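Local atomic coordinates of nucleoporin NUP82 (Saccharomyces cerevisiae, PDB entry 3PBP), a protein that serves as a structural component of the nuclear pore complex, its N-terminal domain interacting with the nucleoporin NUP116. Residues Leu7-Ser16 against Ile35-Asn47. The protein carries 1 engineered substitution. Numbering follows the deposited sequence.
Sequences LSALPIFQAS and IVFIQDNIIRWYN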
ATOM      1  N   LEU A   7      20.171 -24.400  18.100  1.00 85.30           N
ATOM      2  CA  LEU A   7      20.241 -25.888  18.194  1.00 85.77           C
ATOM      3  C   LEU A   7      18.836 -26.478  18.153  1.00 86.02           C
ATOM      4  O   LEU A   7      17.949 -26.093  18.927  1.00 85.37           O
ATOM      5  CB  LEU A   7      20.967 -26.305  19.485  1.00 85.37           C
ATOM      6  CG  LEU A   7      21.214 -27.774  19.856  1.00 85.15           C
ATOM      7  CD1 LEU A   7      21.793 -28.554  18.679  1.00 85.26           C
ATOM      8  CD2 LEU A   7      22.171 -27.816  21.046  1.00 84.00           C
ATOM      9  N   SER A   8      18.647 -27.408  17.225  1.00 86.53           N
ATOM     10  CA  SER A   8      17.365 -28.084  17.033  1.00 87.01           C
ATOM     11  C   SER A   8      17.040 -29.012  18.198  1.00 86.64           C
ATOM     12  O   SER A   8      16.035 -29.731  18.186  1.00 85.74           O
ATOM     13  CB  SER A   8      17.396 -28.874  15.720  1.00 87.24           C
ATOM     14  OG  SER A   8      18.711 -29.321  15.428  1.00 86.68           O
ATOM     15  N   ALA A   9      17.903 -28.986  19.203  1.00 86.19           N
ATOM     16  CA  ALA A   9      17.724 -29.813  20.378  1.00 85.77           C
ATOM     17  C   ALA A   9      17.370 -28.924  21.555  1.00 85.52           C
ATOM     18  O   ALA A   9      17.886 -29.099  22.650  1.00 86.68           O
ATOM     19  CB  ALA A   9      19.002 -30.587  20.670  1.00 86.05           C
ATOM     20  N   LEU A  10      16.502 -27.948  21.323  1.00 84.91           N
ATOM     21  CA  LEU A  10      16.083 -27.053  22.394  1.00 83.69           C
ATOM     22  C   LEU A  10      14.650 -27.471  22.761  1.00 82.90           C
ATOM     23  O   LEU A  10      13.808 -27.658  21.881  1.00 83.53           O
ATOM     24  CB  LEU A  10      16.171 -25.591  21.906  1.00 82.89           C
ATOM     25  CG  LEU A  10      16.009 -24.390  22.855  1.00 81.99           C
ATOM     26  CD1 LEU A  10      16.767 -24.590  24.141  1.00 81.04           C
ATOM     27  CD2 LEU A  10      16.518 -23.144  22.163  1.00 80.67           C
ATOM     28  N   PRO A  11      14.372 -27.661  24.066  1.00 81.58           N
ATOM     29  CA  PRO A  11      13.077 -28.066  24.632  1.00 80.52           C
ATOM     30  C   PRO A  11      11.827 -27.437  24.028  1.00 80.16           C
ATOM     31  O   PRO A  11      10.833 -28.128  23.816  1.00 80.36           O
ATOM     32  CB  PRO A  11      13.227 -27.715  26.103  1.00 79.83           C
ATOM     33  CG  PRO A  11      14.643 -28.054  26.348  1.00 80.41           C
ATOM     34  CD  PRO A  11      15.358 -27.465  25.143  1.00 81.33           C
ATOM     35  N   ILE A  12      11.878 -26.134  23.757  1.00 79.37           N
ATOM     36  CA  ILE A  12      10.727 -25.419  23.192  1.00 77.90           C
ATOM     37  C   ILE A  12      10.302 -25.932  21.818  1.00 77.77           C
ATOM     38  O   ILE A  12       9.130 -25.847  21.444  1.00 77.38           O
ATOM     39  CB  ILE A  12      11.004 -23.889  23.075  1.00 76.24           C
ATOM     40  CG1 ILE A  12       9.703 -23.154  22.734  1.00 74.64           C
ATOM     41  CG2 ILE A  12      12.065 -23.622  22.016  1.00 74.20           C
ATOM     42  CD1 ILE A  12       9.810 -21.640  22.724  1.00 73.62           C
ATOM     43  N   PHE A  13      11.253 -26.482  21.076  1.00 78.01           N
ATOM     44  CA  PHE A  13      10.983 -26.969  19.735  1.00 78.36           C
ATOM     45  C   PHE A  13      10.300 -28.325  19.589  1.00 80.60           C
ATOM     46  O   PHE A  13       9.454 -28.493  18.712  1.00 81.58           O
ATOM     47  CB  PHE A  13      12.277 -26.983  18.929  1.00 74.82           C
ATOM     48  CG  PHE A  13      12.847 -25.622  18.673  1.00 71.99           C
ATOM     49  CD1 PHE A  13      12.044 -24.598  18.187  1.00 69.59           C
ATOM     50  CD2 PHE A  13      14.200 -25.374  18.864  1.00 71.29           C
ATOM     51  CE1 PHE A  13      12.576 -23.352  17.894  1.00 68.02           C
ATOM     52  CE2 PHE A  13      14.738 -24.124  18.570  1.00 69.64           C
ATOM     53  CZ  PHE A  13      13.918 -23.113  18.081  1.00 68.43           C
ATOM     54  N   GLN A  14      10.647 -29.294  20.429  1.00 83.11           N
ATOM     55  CA  GLN A  14      10.052 -30.617  20.290  1.00 85.82           C
ATOM     56  C   GLN A  14       8.530 -30.636  20.252  1.00 86.76           C
ATOM     57  O   GLN A  14       7.854 -30.093  21.132  1.00 86.81           O
ATOM     58  CB  GLN A  14      10.607 -31.558  21.351  1.00 86.93           C
ATOM     59  CG  GLN A  14      12.046 -31.939  21.019  1.00 90.22           C
ATOM     60  CD  GLN A  14      12.548 -33.137  21.801  1.00 92.84           C
ATOM     61  OE1 GLN A  14      11.905 -34.194  21.823  1.00 93.44           O
ATOM     62  NE2 GLN A  14      13.710 -32.987  22.438  1.00 94.15           N
ATOM     63  N   ALA A  15       8.010 -31.269  19.202  1.00 87.13           N
ATOM     64  CA  ALA A  15       6.580 -31.342  18.959  1.00 88.04           C
ATOM     65  C   ALA A  15       5.965 -32.714  19.151  1.00 88.61           C
ATOM     66  O   ALA A  15       6.668 -33.706  19.319  1.00 87.98           O
ATOM     67  CB  ALA A  15       6.281 -30.847  17.554  1.00 87.88           C
ATOM     68  N   SER A  16       4.633 -32.736  19.105  1.00 89.59           N
ATOM     69  CA  SER A  16       3.824 -33.940  19.264  1.00 90.49           C
ATOM     70  C   SER A  16       4.188 -34.738  20.510  1.00 90.57           C
ATOM     71  O   SER A  16       3.323 -35.366  21.133  1.00 90.95           O
ATOM     72  CB  SER A  16       3.940 -34.833  18.023  1.00 91.54           C
ATOM     73  OG  SER A  16       5.235 -35.394  17.900  1.00 92.73           O
ATOM     74  N   ILE A  35      12.306 -16.329  21.447  1.00 50.83           N
ATOM     75  CA  ILE A  35      11.610 -17.195  20.499  1.00 50.03           C
ATOM     76  C   ILE A  35      10.143 -17.424  20.860  1.00 49.95           C
ATOM     77  O   ILE A  35       9.820 -17.632  22.029  1.00 50.17           O
ATOM     78  CB  ILE A  35      12.299 -18.575  20.429  1.00 48.40           C
ATOM     79  CG1 ILE A  35      13.717 -18.417  19.890  1.00 48.37           C
ATOM     80  CG2 ILE A  35      11.490 -19.527  19.553  1.00 48.34           C
ATOM     81  CD1 ILE A  35      14.545 -19.672  20.056  1.00 48.25           C
ATOM     82  N   VAL A  36       9.270 -17.365  19.857  1.00 48.93           N
ATOM     83  CA  VAL A  36       7.848 -17.637  20.054  1.00 50.99           C
ATOM     84  C   VAL A  36       7.523 -18.792  19.112  1.00 52.32           C
ATOM     85  O   VAL A  36       7.868 -18.762  17.928  1.00 51.66           O
ATOM     86  CB  VAL A  36       6.932 -16.411  19.737  1.00 50.52           C
ATOM     87  CG1 VAL A  36       5.459 -16.796  19.876  1.00 47.77           C
ATOM     88  CG2 VAL A  36       7.214 -15.290  20.716  1.00 52.09           C
ATOM     89  N   PHE A  37       6.850 -19.801  19.650  1.00 54.79           N
ATOM     90  CA  PHE A  37       6.520 -21.012  18.909  1.00 58.08           C
ATOM     91  C   PHE A  37       5.050 -21.375  19.076  1.00 58.63           C
ATOM     92  O   PHE A  37       4.585 -21.551  20.200  1.00 59.57           O
ATOM     93  CB  PHE A  37       7.408 -22.133  19.456  1.00 60.16           C
ATOM     94  CG  PHE A  37       7.331 -23.419  18.692  1.00 64.33           C
ATOM     95  CD1 PHE A  37       7.850 -23.519  17.408  1.00 65.66           C
ATOM     96  CD2 PHE A  37       6.793 -24.556  19.282  1.00 65.68           C
ATOM     97  CE1 PHE A  37       7.838 -24.735  16.730  1.00 65.95           C
ATOM     98  CE2 PHE A  37       6.779 -25.771  18.612  1.00 66.45           C
ATOM     99  CZ  PHE A  37       7.305 -25.859  17.331  1.00 66.30           C
ATOM    100  N   ILE A  38       4.314 -21.474  17.973  1.00 59.99           N
ATOM    101  CA  ILE A  38       2.892 -21.832  18.044  1.00 61.77           C
ATOM    102  C   ILE A  38       2.644 -23.249  17.510  1.00 64.41           C
ATOM    103  O   ILE A  38       3.078 -23.604  16.408  1.00 64.65           O
ATOM    104  CB  ILE A  38       2.000 -20.842  17.263  1.00 59.89           C
ATOM    105  CG1 ILE A  38       2.117 -19.451  17.879  1.00 59.80           C
ATOM    106  CG2 ILE A  38       0.548 -21.301  17.310  1.00 58.78           C
ATOM    107  CD1 ILE A  38       1.174 -18.456  17.283  1.00 60.13           C
ATOM    108  N   GLN A  39       1.936 -24.051  18.303  1.00 66.41           N
ATOM    109  CA  GLN A  39       1.648 -25.440  17.945  1.00 67.57           C
ATOM    110  C   GLN A  39       0.509 -25.998  18.811  1.00 68.38           C
ATOM    111  O   GLN A  39       0.531 -25.877  20.044  1.00 68.70           O
ATOM    112  CB  GLN A  39       2.931 -26.247  18.122  1.00 68.16           C
ATOM    113  CG  GLN A  39       2.779 -27.731  18.294  1.00 69.82           C
ATOM    114  CD  GLN A  39       4.134 -28.388  18.475  1.00 72.40           C
ATOM    115  OE1 GLN A  39       4.939 -28.469  17.530  1.00 73.00           O
ATOM    116  NE2 GLN A  39       4.412 -28.838  19.699  1.00 72.21           N
ATOM    117  N   ASP A  40      -0.485 -26.595  18.156  1.00 68.34           N
ATOM    118  CA  ASP A  40      -1.655 -27.151  18.839  1.00 69.08           C
ATOM    119  C   ASP A  40      -2.414 -26.102  19.629  1.00 67.87           C
ATOM    120  O   ASP A  40      -2.900 -26.368  20.725  1.00 69.01           O
ATOM    121  CB  ASP A  40      -1.263 -28.280  19.795  1.00 72.70           C
ATOM    122  CG  ASP A  40      -0.718 -29.496  19.068  1.00 77.69           C
ATOM    123  OD1 ASP A  40      -1.204 -29.770  17.936  1.00 79.12           O
ATOM    124  OD2 ASP A  40       0.180 -30.178  19.637  1.00 77.74           O
ATOM    125  N   ASN A  41      -2.523 -24.912  19.065  1.00 66.34           N
ATOM    126  CA  ASN A  41      -3.225 -23.823  19.727  1.00 66.41           C
ATOM    127  C   ASN A  41      -2.608 -23.439  21.061  1.00 65.31           C
ATOM    128  O   ASN A  41      -3.311 -23.020  21.980  1.00 65.61           O
ATOM    129  CB  ASN A  41      -4.699 -24.167  19.920  1.00 66.59           C
ATOM    130  CG  ASN A  41      -5.406 -24.414  18.605  1.00 68.51           C
ATOM    131  OD1 ASN A  41      -5.412 -23.563  17.712  1.00 69.99           O
ATOM    132  ND2 ASN A  41      -6.007 -25.582  18.475  1.00 68.82           N
ATOM    133  N   ILE A  42      -1.291 -23.590  21.160  1.00 63.27           N
ATOM    134  CA  ILE A  42      -0.578 -23.211  22.368  1.00 62.75           C
ATOM    135  C   ILE A  42       0.606 -22.325  21.983  1.00 62.74           C
ATOM    136  O   ILE A  42       1.317 -22.605  21.007  1.00 61.62           O
ATOM    137  CB  ILE A  42      -0.020 -24.432  23.148  1.00 62.47           C
ATOM    138  CG1 ILE A  42      -1.123 -25.473  23.391  1.00 59.90           C
ATOM    139  CG2 ILE A  42       0.561 -23.949  24.494  1.00 61.54           C
ATOM    140  CD1 ILE A  42      -0.618 -26.771  23.959  1.00 55.97           C
ATOM    141  N   ILE A  43       0.808 -21.255  22.751  1.00 61.65           N
ATOM    142  CA  ILE A  43       1.912 -20.350  22.509  1.00 60.12           C
ATOM    143  C   ILE A  43       3.053 -20.723  23.438  1.00 60.23           C
ATOM    144  O   ILE A  43       2.869 -20.857  24.646  1.00 59.97           O
ATOM    145  CB  ILE A  43       1.532 -18.886  22.807  1.00 59.83           C
ATOM    146  CG1 ILE A  43       0.318 -18.472  21.972  1.00 61.34           C
ATOM    147  CG2 ILE A  43       2.717 -17.978  22.512  1.00 57.99           C
ATOM    148  CD1 ILE A  43      -0.245 -17.077  22.312  1.00 60.89           C
ATOM    149  N   ARG A  44       4.230 -20.920  22.867  1.00 60.00           N
ATOM    150  CA  ARG A  44       5.412 -21.209  23.661  1.00 60.15           C
ATOM    151  C   ARG A  44       6.360 -20.030  23.456  1.00 60.37           C
ATOM    152  O   ARG A  44       6.570 -19.583  22.328  1.00 61.28           O
ATOM    153  CB  ARG A  44       6.089 -22.482  23.192  1.00 60.83           C
ATOM    154  CG  ARG A  44       5.378 -23.726  23.588  1.00 62.43           C
ATOM    155  CD  ARG A  44       6.211 -24.939  23.216  1.00 64.88           C
ATOM    156  NE  ARG A  44       5.511 -26.181  23.524  1.00 69.51           N
ATOM    157  CZ  ARG A  44       5.935 -27.395  23.186  1.00 71.33           C
ATOM    158  NH1 ARG A  44       7.073 -27.545  22.521  1.00 72.84           N
ATOM    159  NH2 ARG A  44       5.211 -28.461  23.503  1.00 71.88           N
ATOM    160  N   TRP A  45       6.917 -19.505  24.541  1.00 59.83           N
ATOM    161  CA  TRP A  45       7.836 -18.385  24.435  1.00 58.07           C
ATOM    162  C   TRP A  45       9.035 -18.647  25.320  1.00 57.09           C
ATOM    163  O   TRP A  45       8.892 -19.113  26.441  1.00 57.72           O
ATOM    164  CB  TRP A  45       7.130 -17.079  24.818  1.00 58.33           C
ATOM    165  CG  TRP A  45       6.667 -16.975  26.251  1.00 58.75           C
ATOM    166  CD1 TRP A  45       7.326 -16.378  27.284  1.00 58.04           C
ATOM    167  CD2 TRP A  45       5.417 -17.422  26.783  1.00 59.63           C
ATOM    168  NE1 TRP A  45       6.565 -16.413  28.422  1.00 57.41           N
ATOM    169  CE2 TRP A  45       5.386 -17.049  28.146  1.00 59.07           C
ATOM    170  CE3 TRP A  45       4.314 -18.096  26.241  1.00 59.62           C
ATOM    171  CZ2 TRP A  45       4.296 -17.334  28.977  1.00 59.41           C
ATOM    172  CZ3 TRP A  45       3.225 -18.380  27.074  1.00 59.53           C
ATOM    173  CH2 TRP A  45       3.226 -17.997  28.422  1.00 58.82           C
ATOM    174  N   TYR A  46      10.222 -18.352  24.817  1.00 55.96           N
ATOM    175  CA  TYR A  46      11.418 -18.599  25.595  1.00 55.94           C
ATOM    176  C   TYR A  46      12.459 -17.541  25.304  1.00 56.94           C
ATOM    177  O   TYR A  46      12.772 -17.277  24.142  1.00 58.13           O
ATOM    178  CB  TYR A  46      11.948 -19.985  25.238  1.00 55.21           C
ATOM    179  CG  TYR A  46      13.321 -20.346  25.738  1.00 53.37           C
ATOM    180  CD1 TYR A  46      13.549 -20.663  27.078  1.00 53.99           C
ATOM    181  CD2 TYR A  46      14.382 -20.443  24.852  1.00 53.90           C
ATOM    182  CE1 TYR A  46      14.811 -21.081  27.518  1.00 53.42           C
ATOM    183  CE2 TYR A  46      15.639 -20.855  25.272  1.00 54.90           C
ATOM    184  CZ  TYR A  46      15.851 -21.175  26.602  1.00 54.96           C
ATOM    185  OH  TYR A  46      17.110 -21.584  26.988  1.00 54.86           O
ATOM    186  N   ASN A  47      12.973 -16.914  26.359  1.00 56.36           N
ATOM    187  CA  ASN A  47      14.007 -15.912  26.188  1.00 54.93           C
ATOM    188  C   ASN A  47      15.357 -16.594  26.375  1.00 55.08           C
ATOM    189  O   ASN A  47      15.739 -16.976  27.478  1.00 54.70           O
ATOM    190  CB  ASN A  47      13.860 -14.769  27.187  1.00 52.46           C
ATOM    191  CG  ASN A  47      14.894 -13.693  26.972  1.00 50.45           C
ATOM    192  OD1 ASN A  47      16.090 -13.960  26.993  1.00 50.36           O
ATOM    193  ND2 ASN A  47      14.440 -12.473  26.750  1.00 51.44           N
TER
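In the N-terminal beta-propeller domain, the beta-hairpin formed by strands 34-39 and 42-47, the central pair of a four-stranded antiparallel blade, is overlain by the N-terminal segment 7-16, in which Ile-12 packs against Arg-44 and Tyr-46. With its CG1 anti to the backbone N (chi1 -169°) and the chain extended beyond, Ile-12 lowers CD1 onto the hairpin, where it lies 3.7 Å from Tyr-46 CB and also meets Phe-37 CB and Ile-35 CG2. Leu-10 brings both methyl groups to the Tyr-46 ring, CD2 standing 4.0 Å from CE2. On the other flank, Phe-13 CZ touches Ile-35 CD1, while the Phe-13 ring packs edge-to-face with Phe-447, tying the segment to strand 445-449. The extended Arg-44 side chain runs past Ile-12 in the opposite direction and ends among backbone carbonyls, where Arg-44 NH1 donates hydrogen bonds to Ile-12 O at 2.9 Å and to Gln-14 O at 3.0 Å. A leucine here, lacking the shared donor, would probably leave the turn between Ile-12 and Gln-14 less firmly held to the hairpin. Both acceptors lie near the guanidinium plane; NH1 stands above the carbonyl plane of Ile-12 but is tilted only 29° from that of Gln-14.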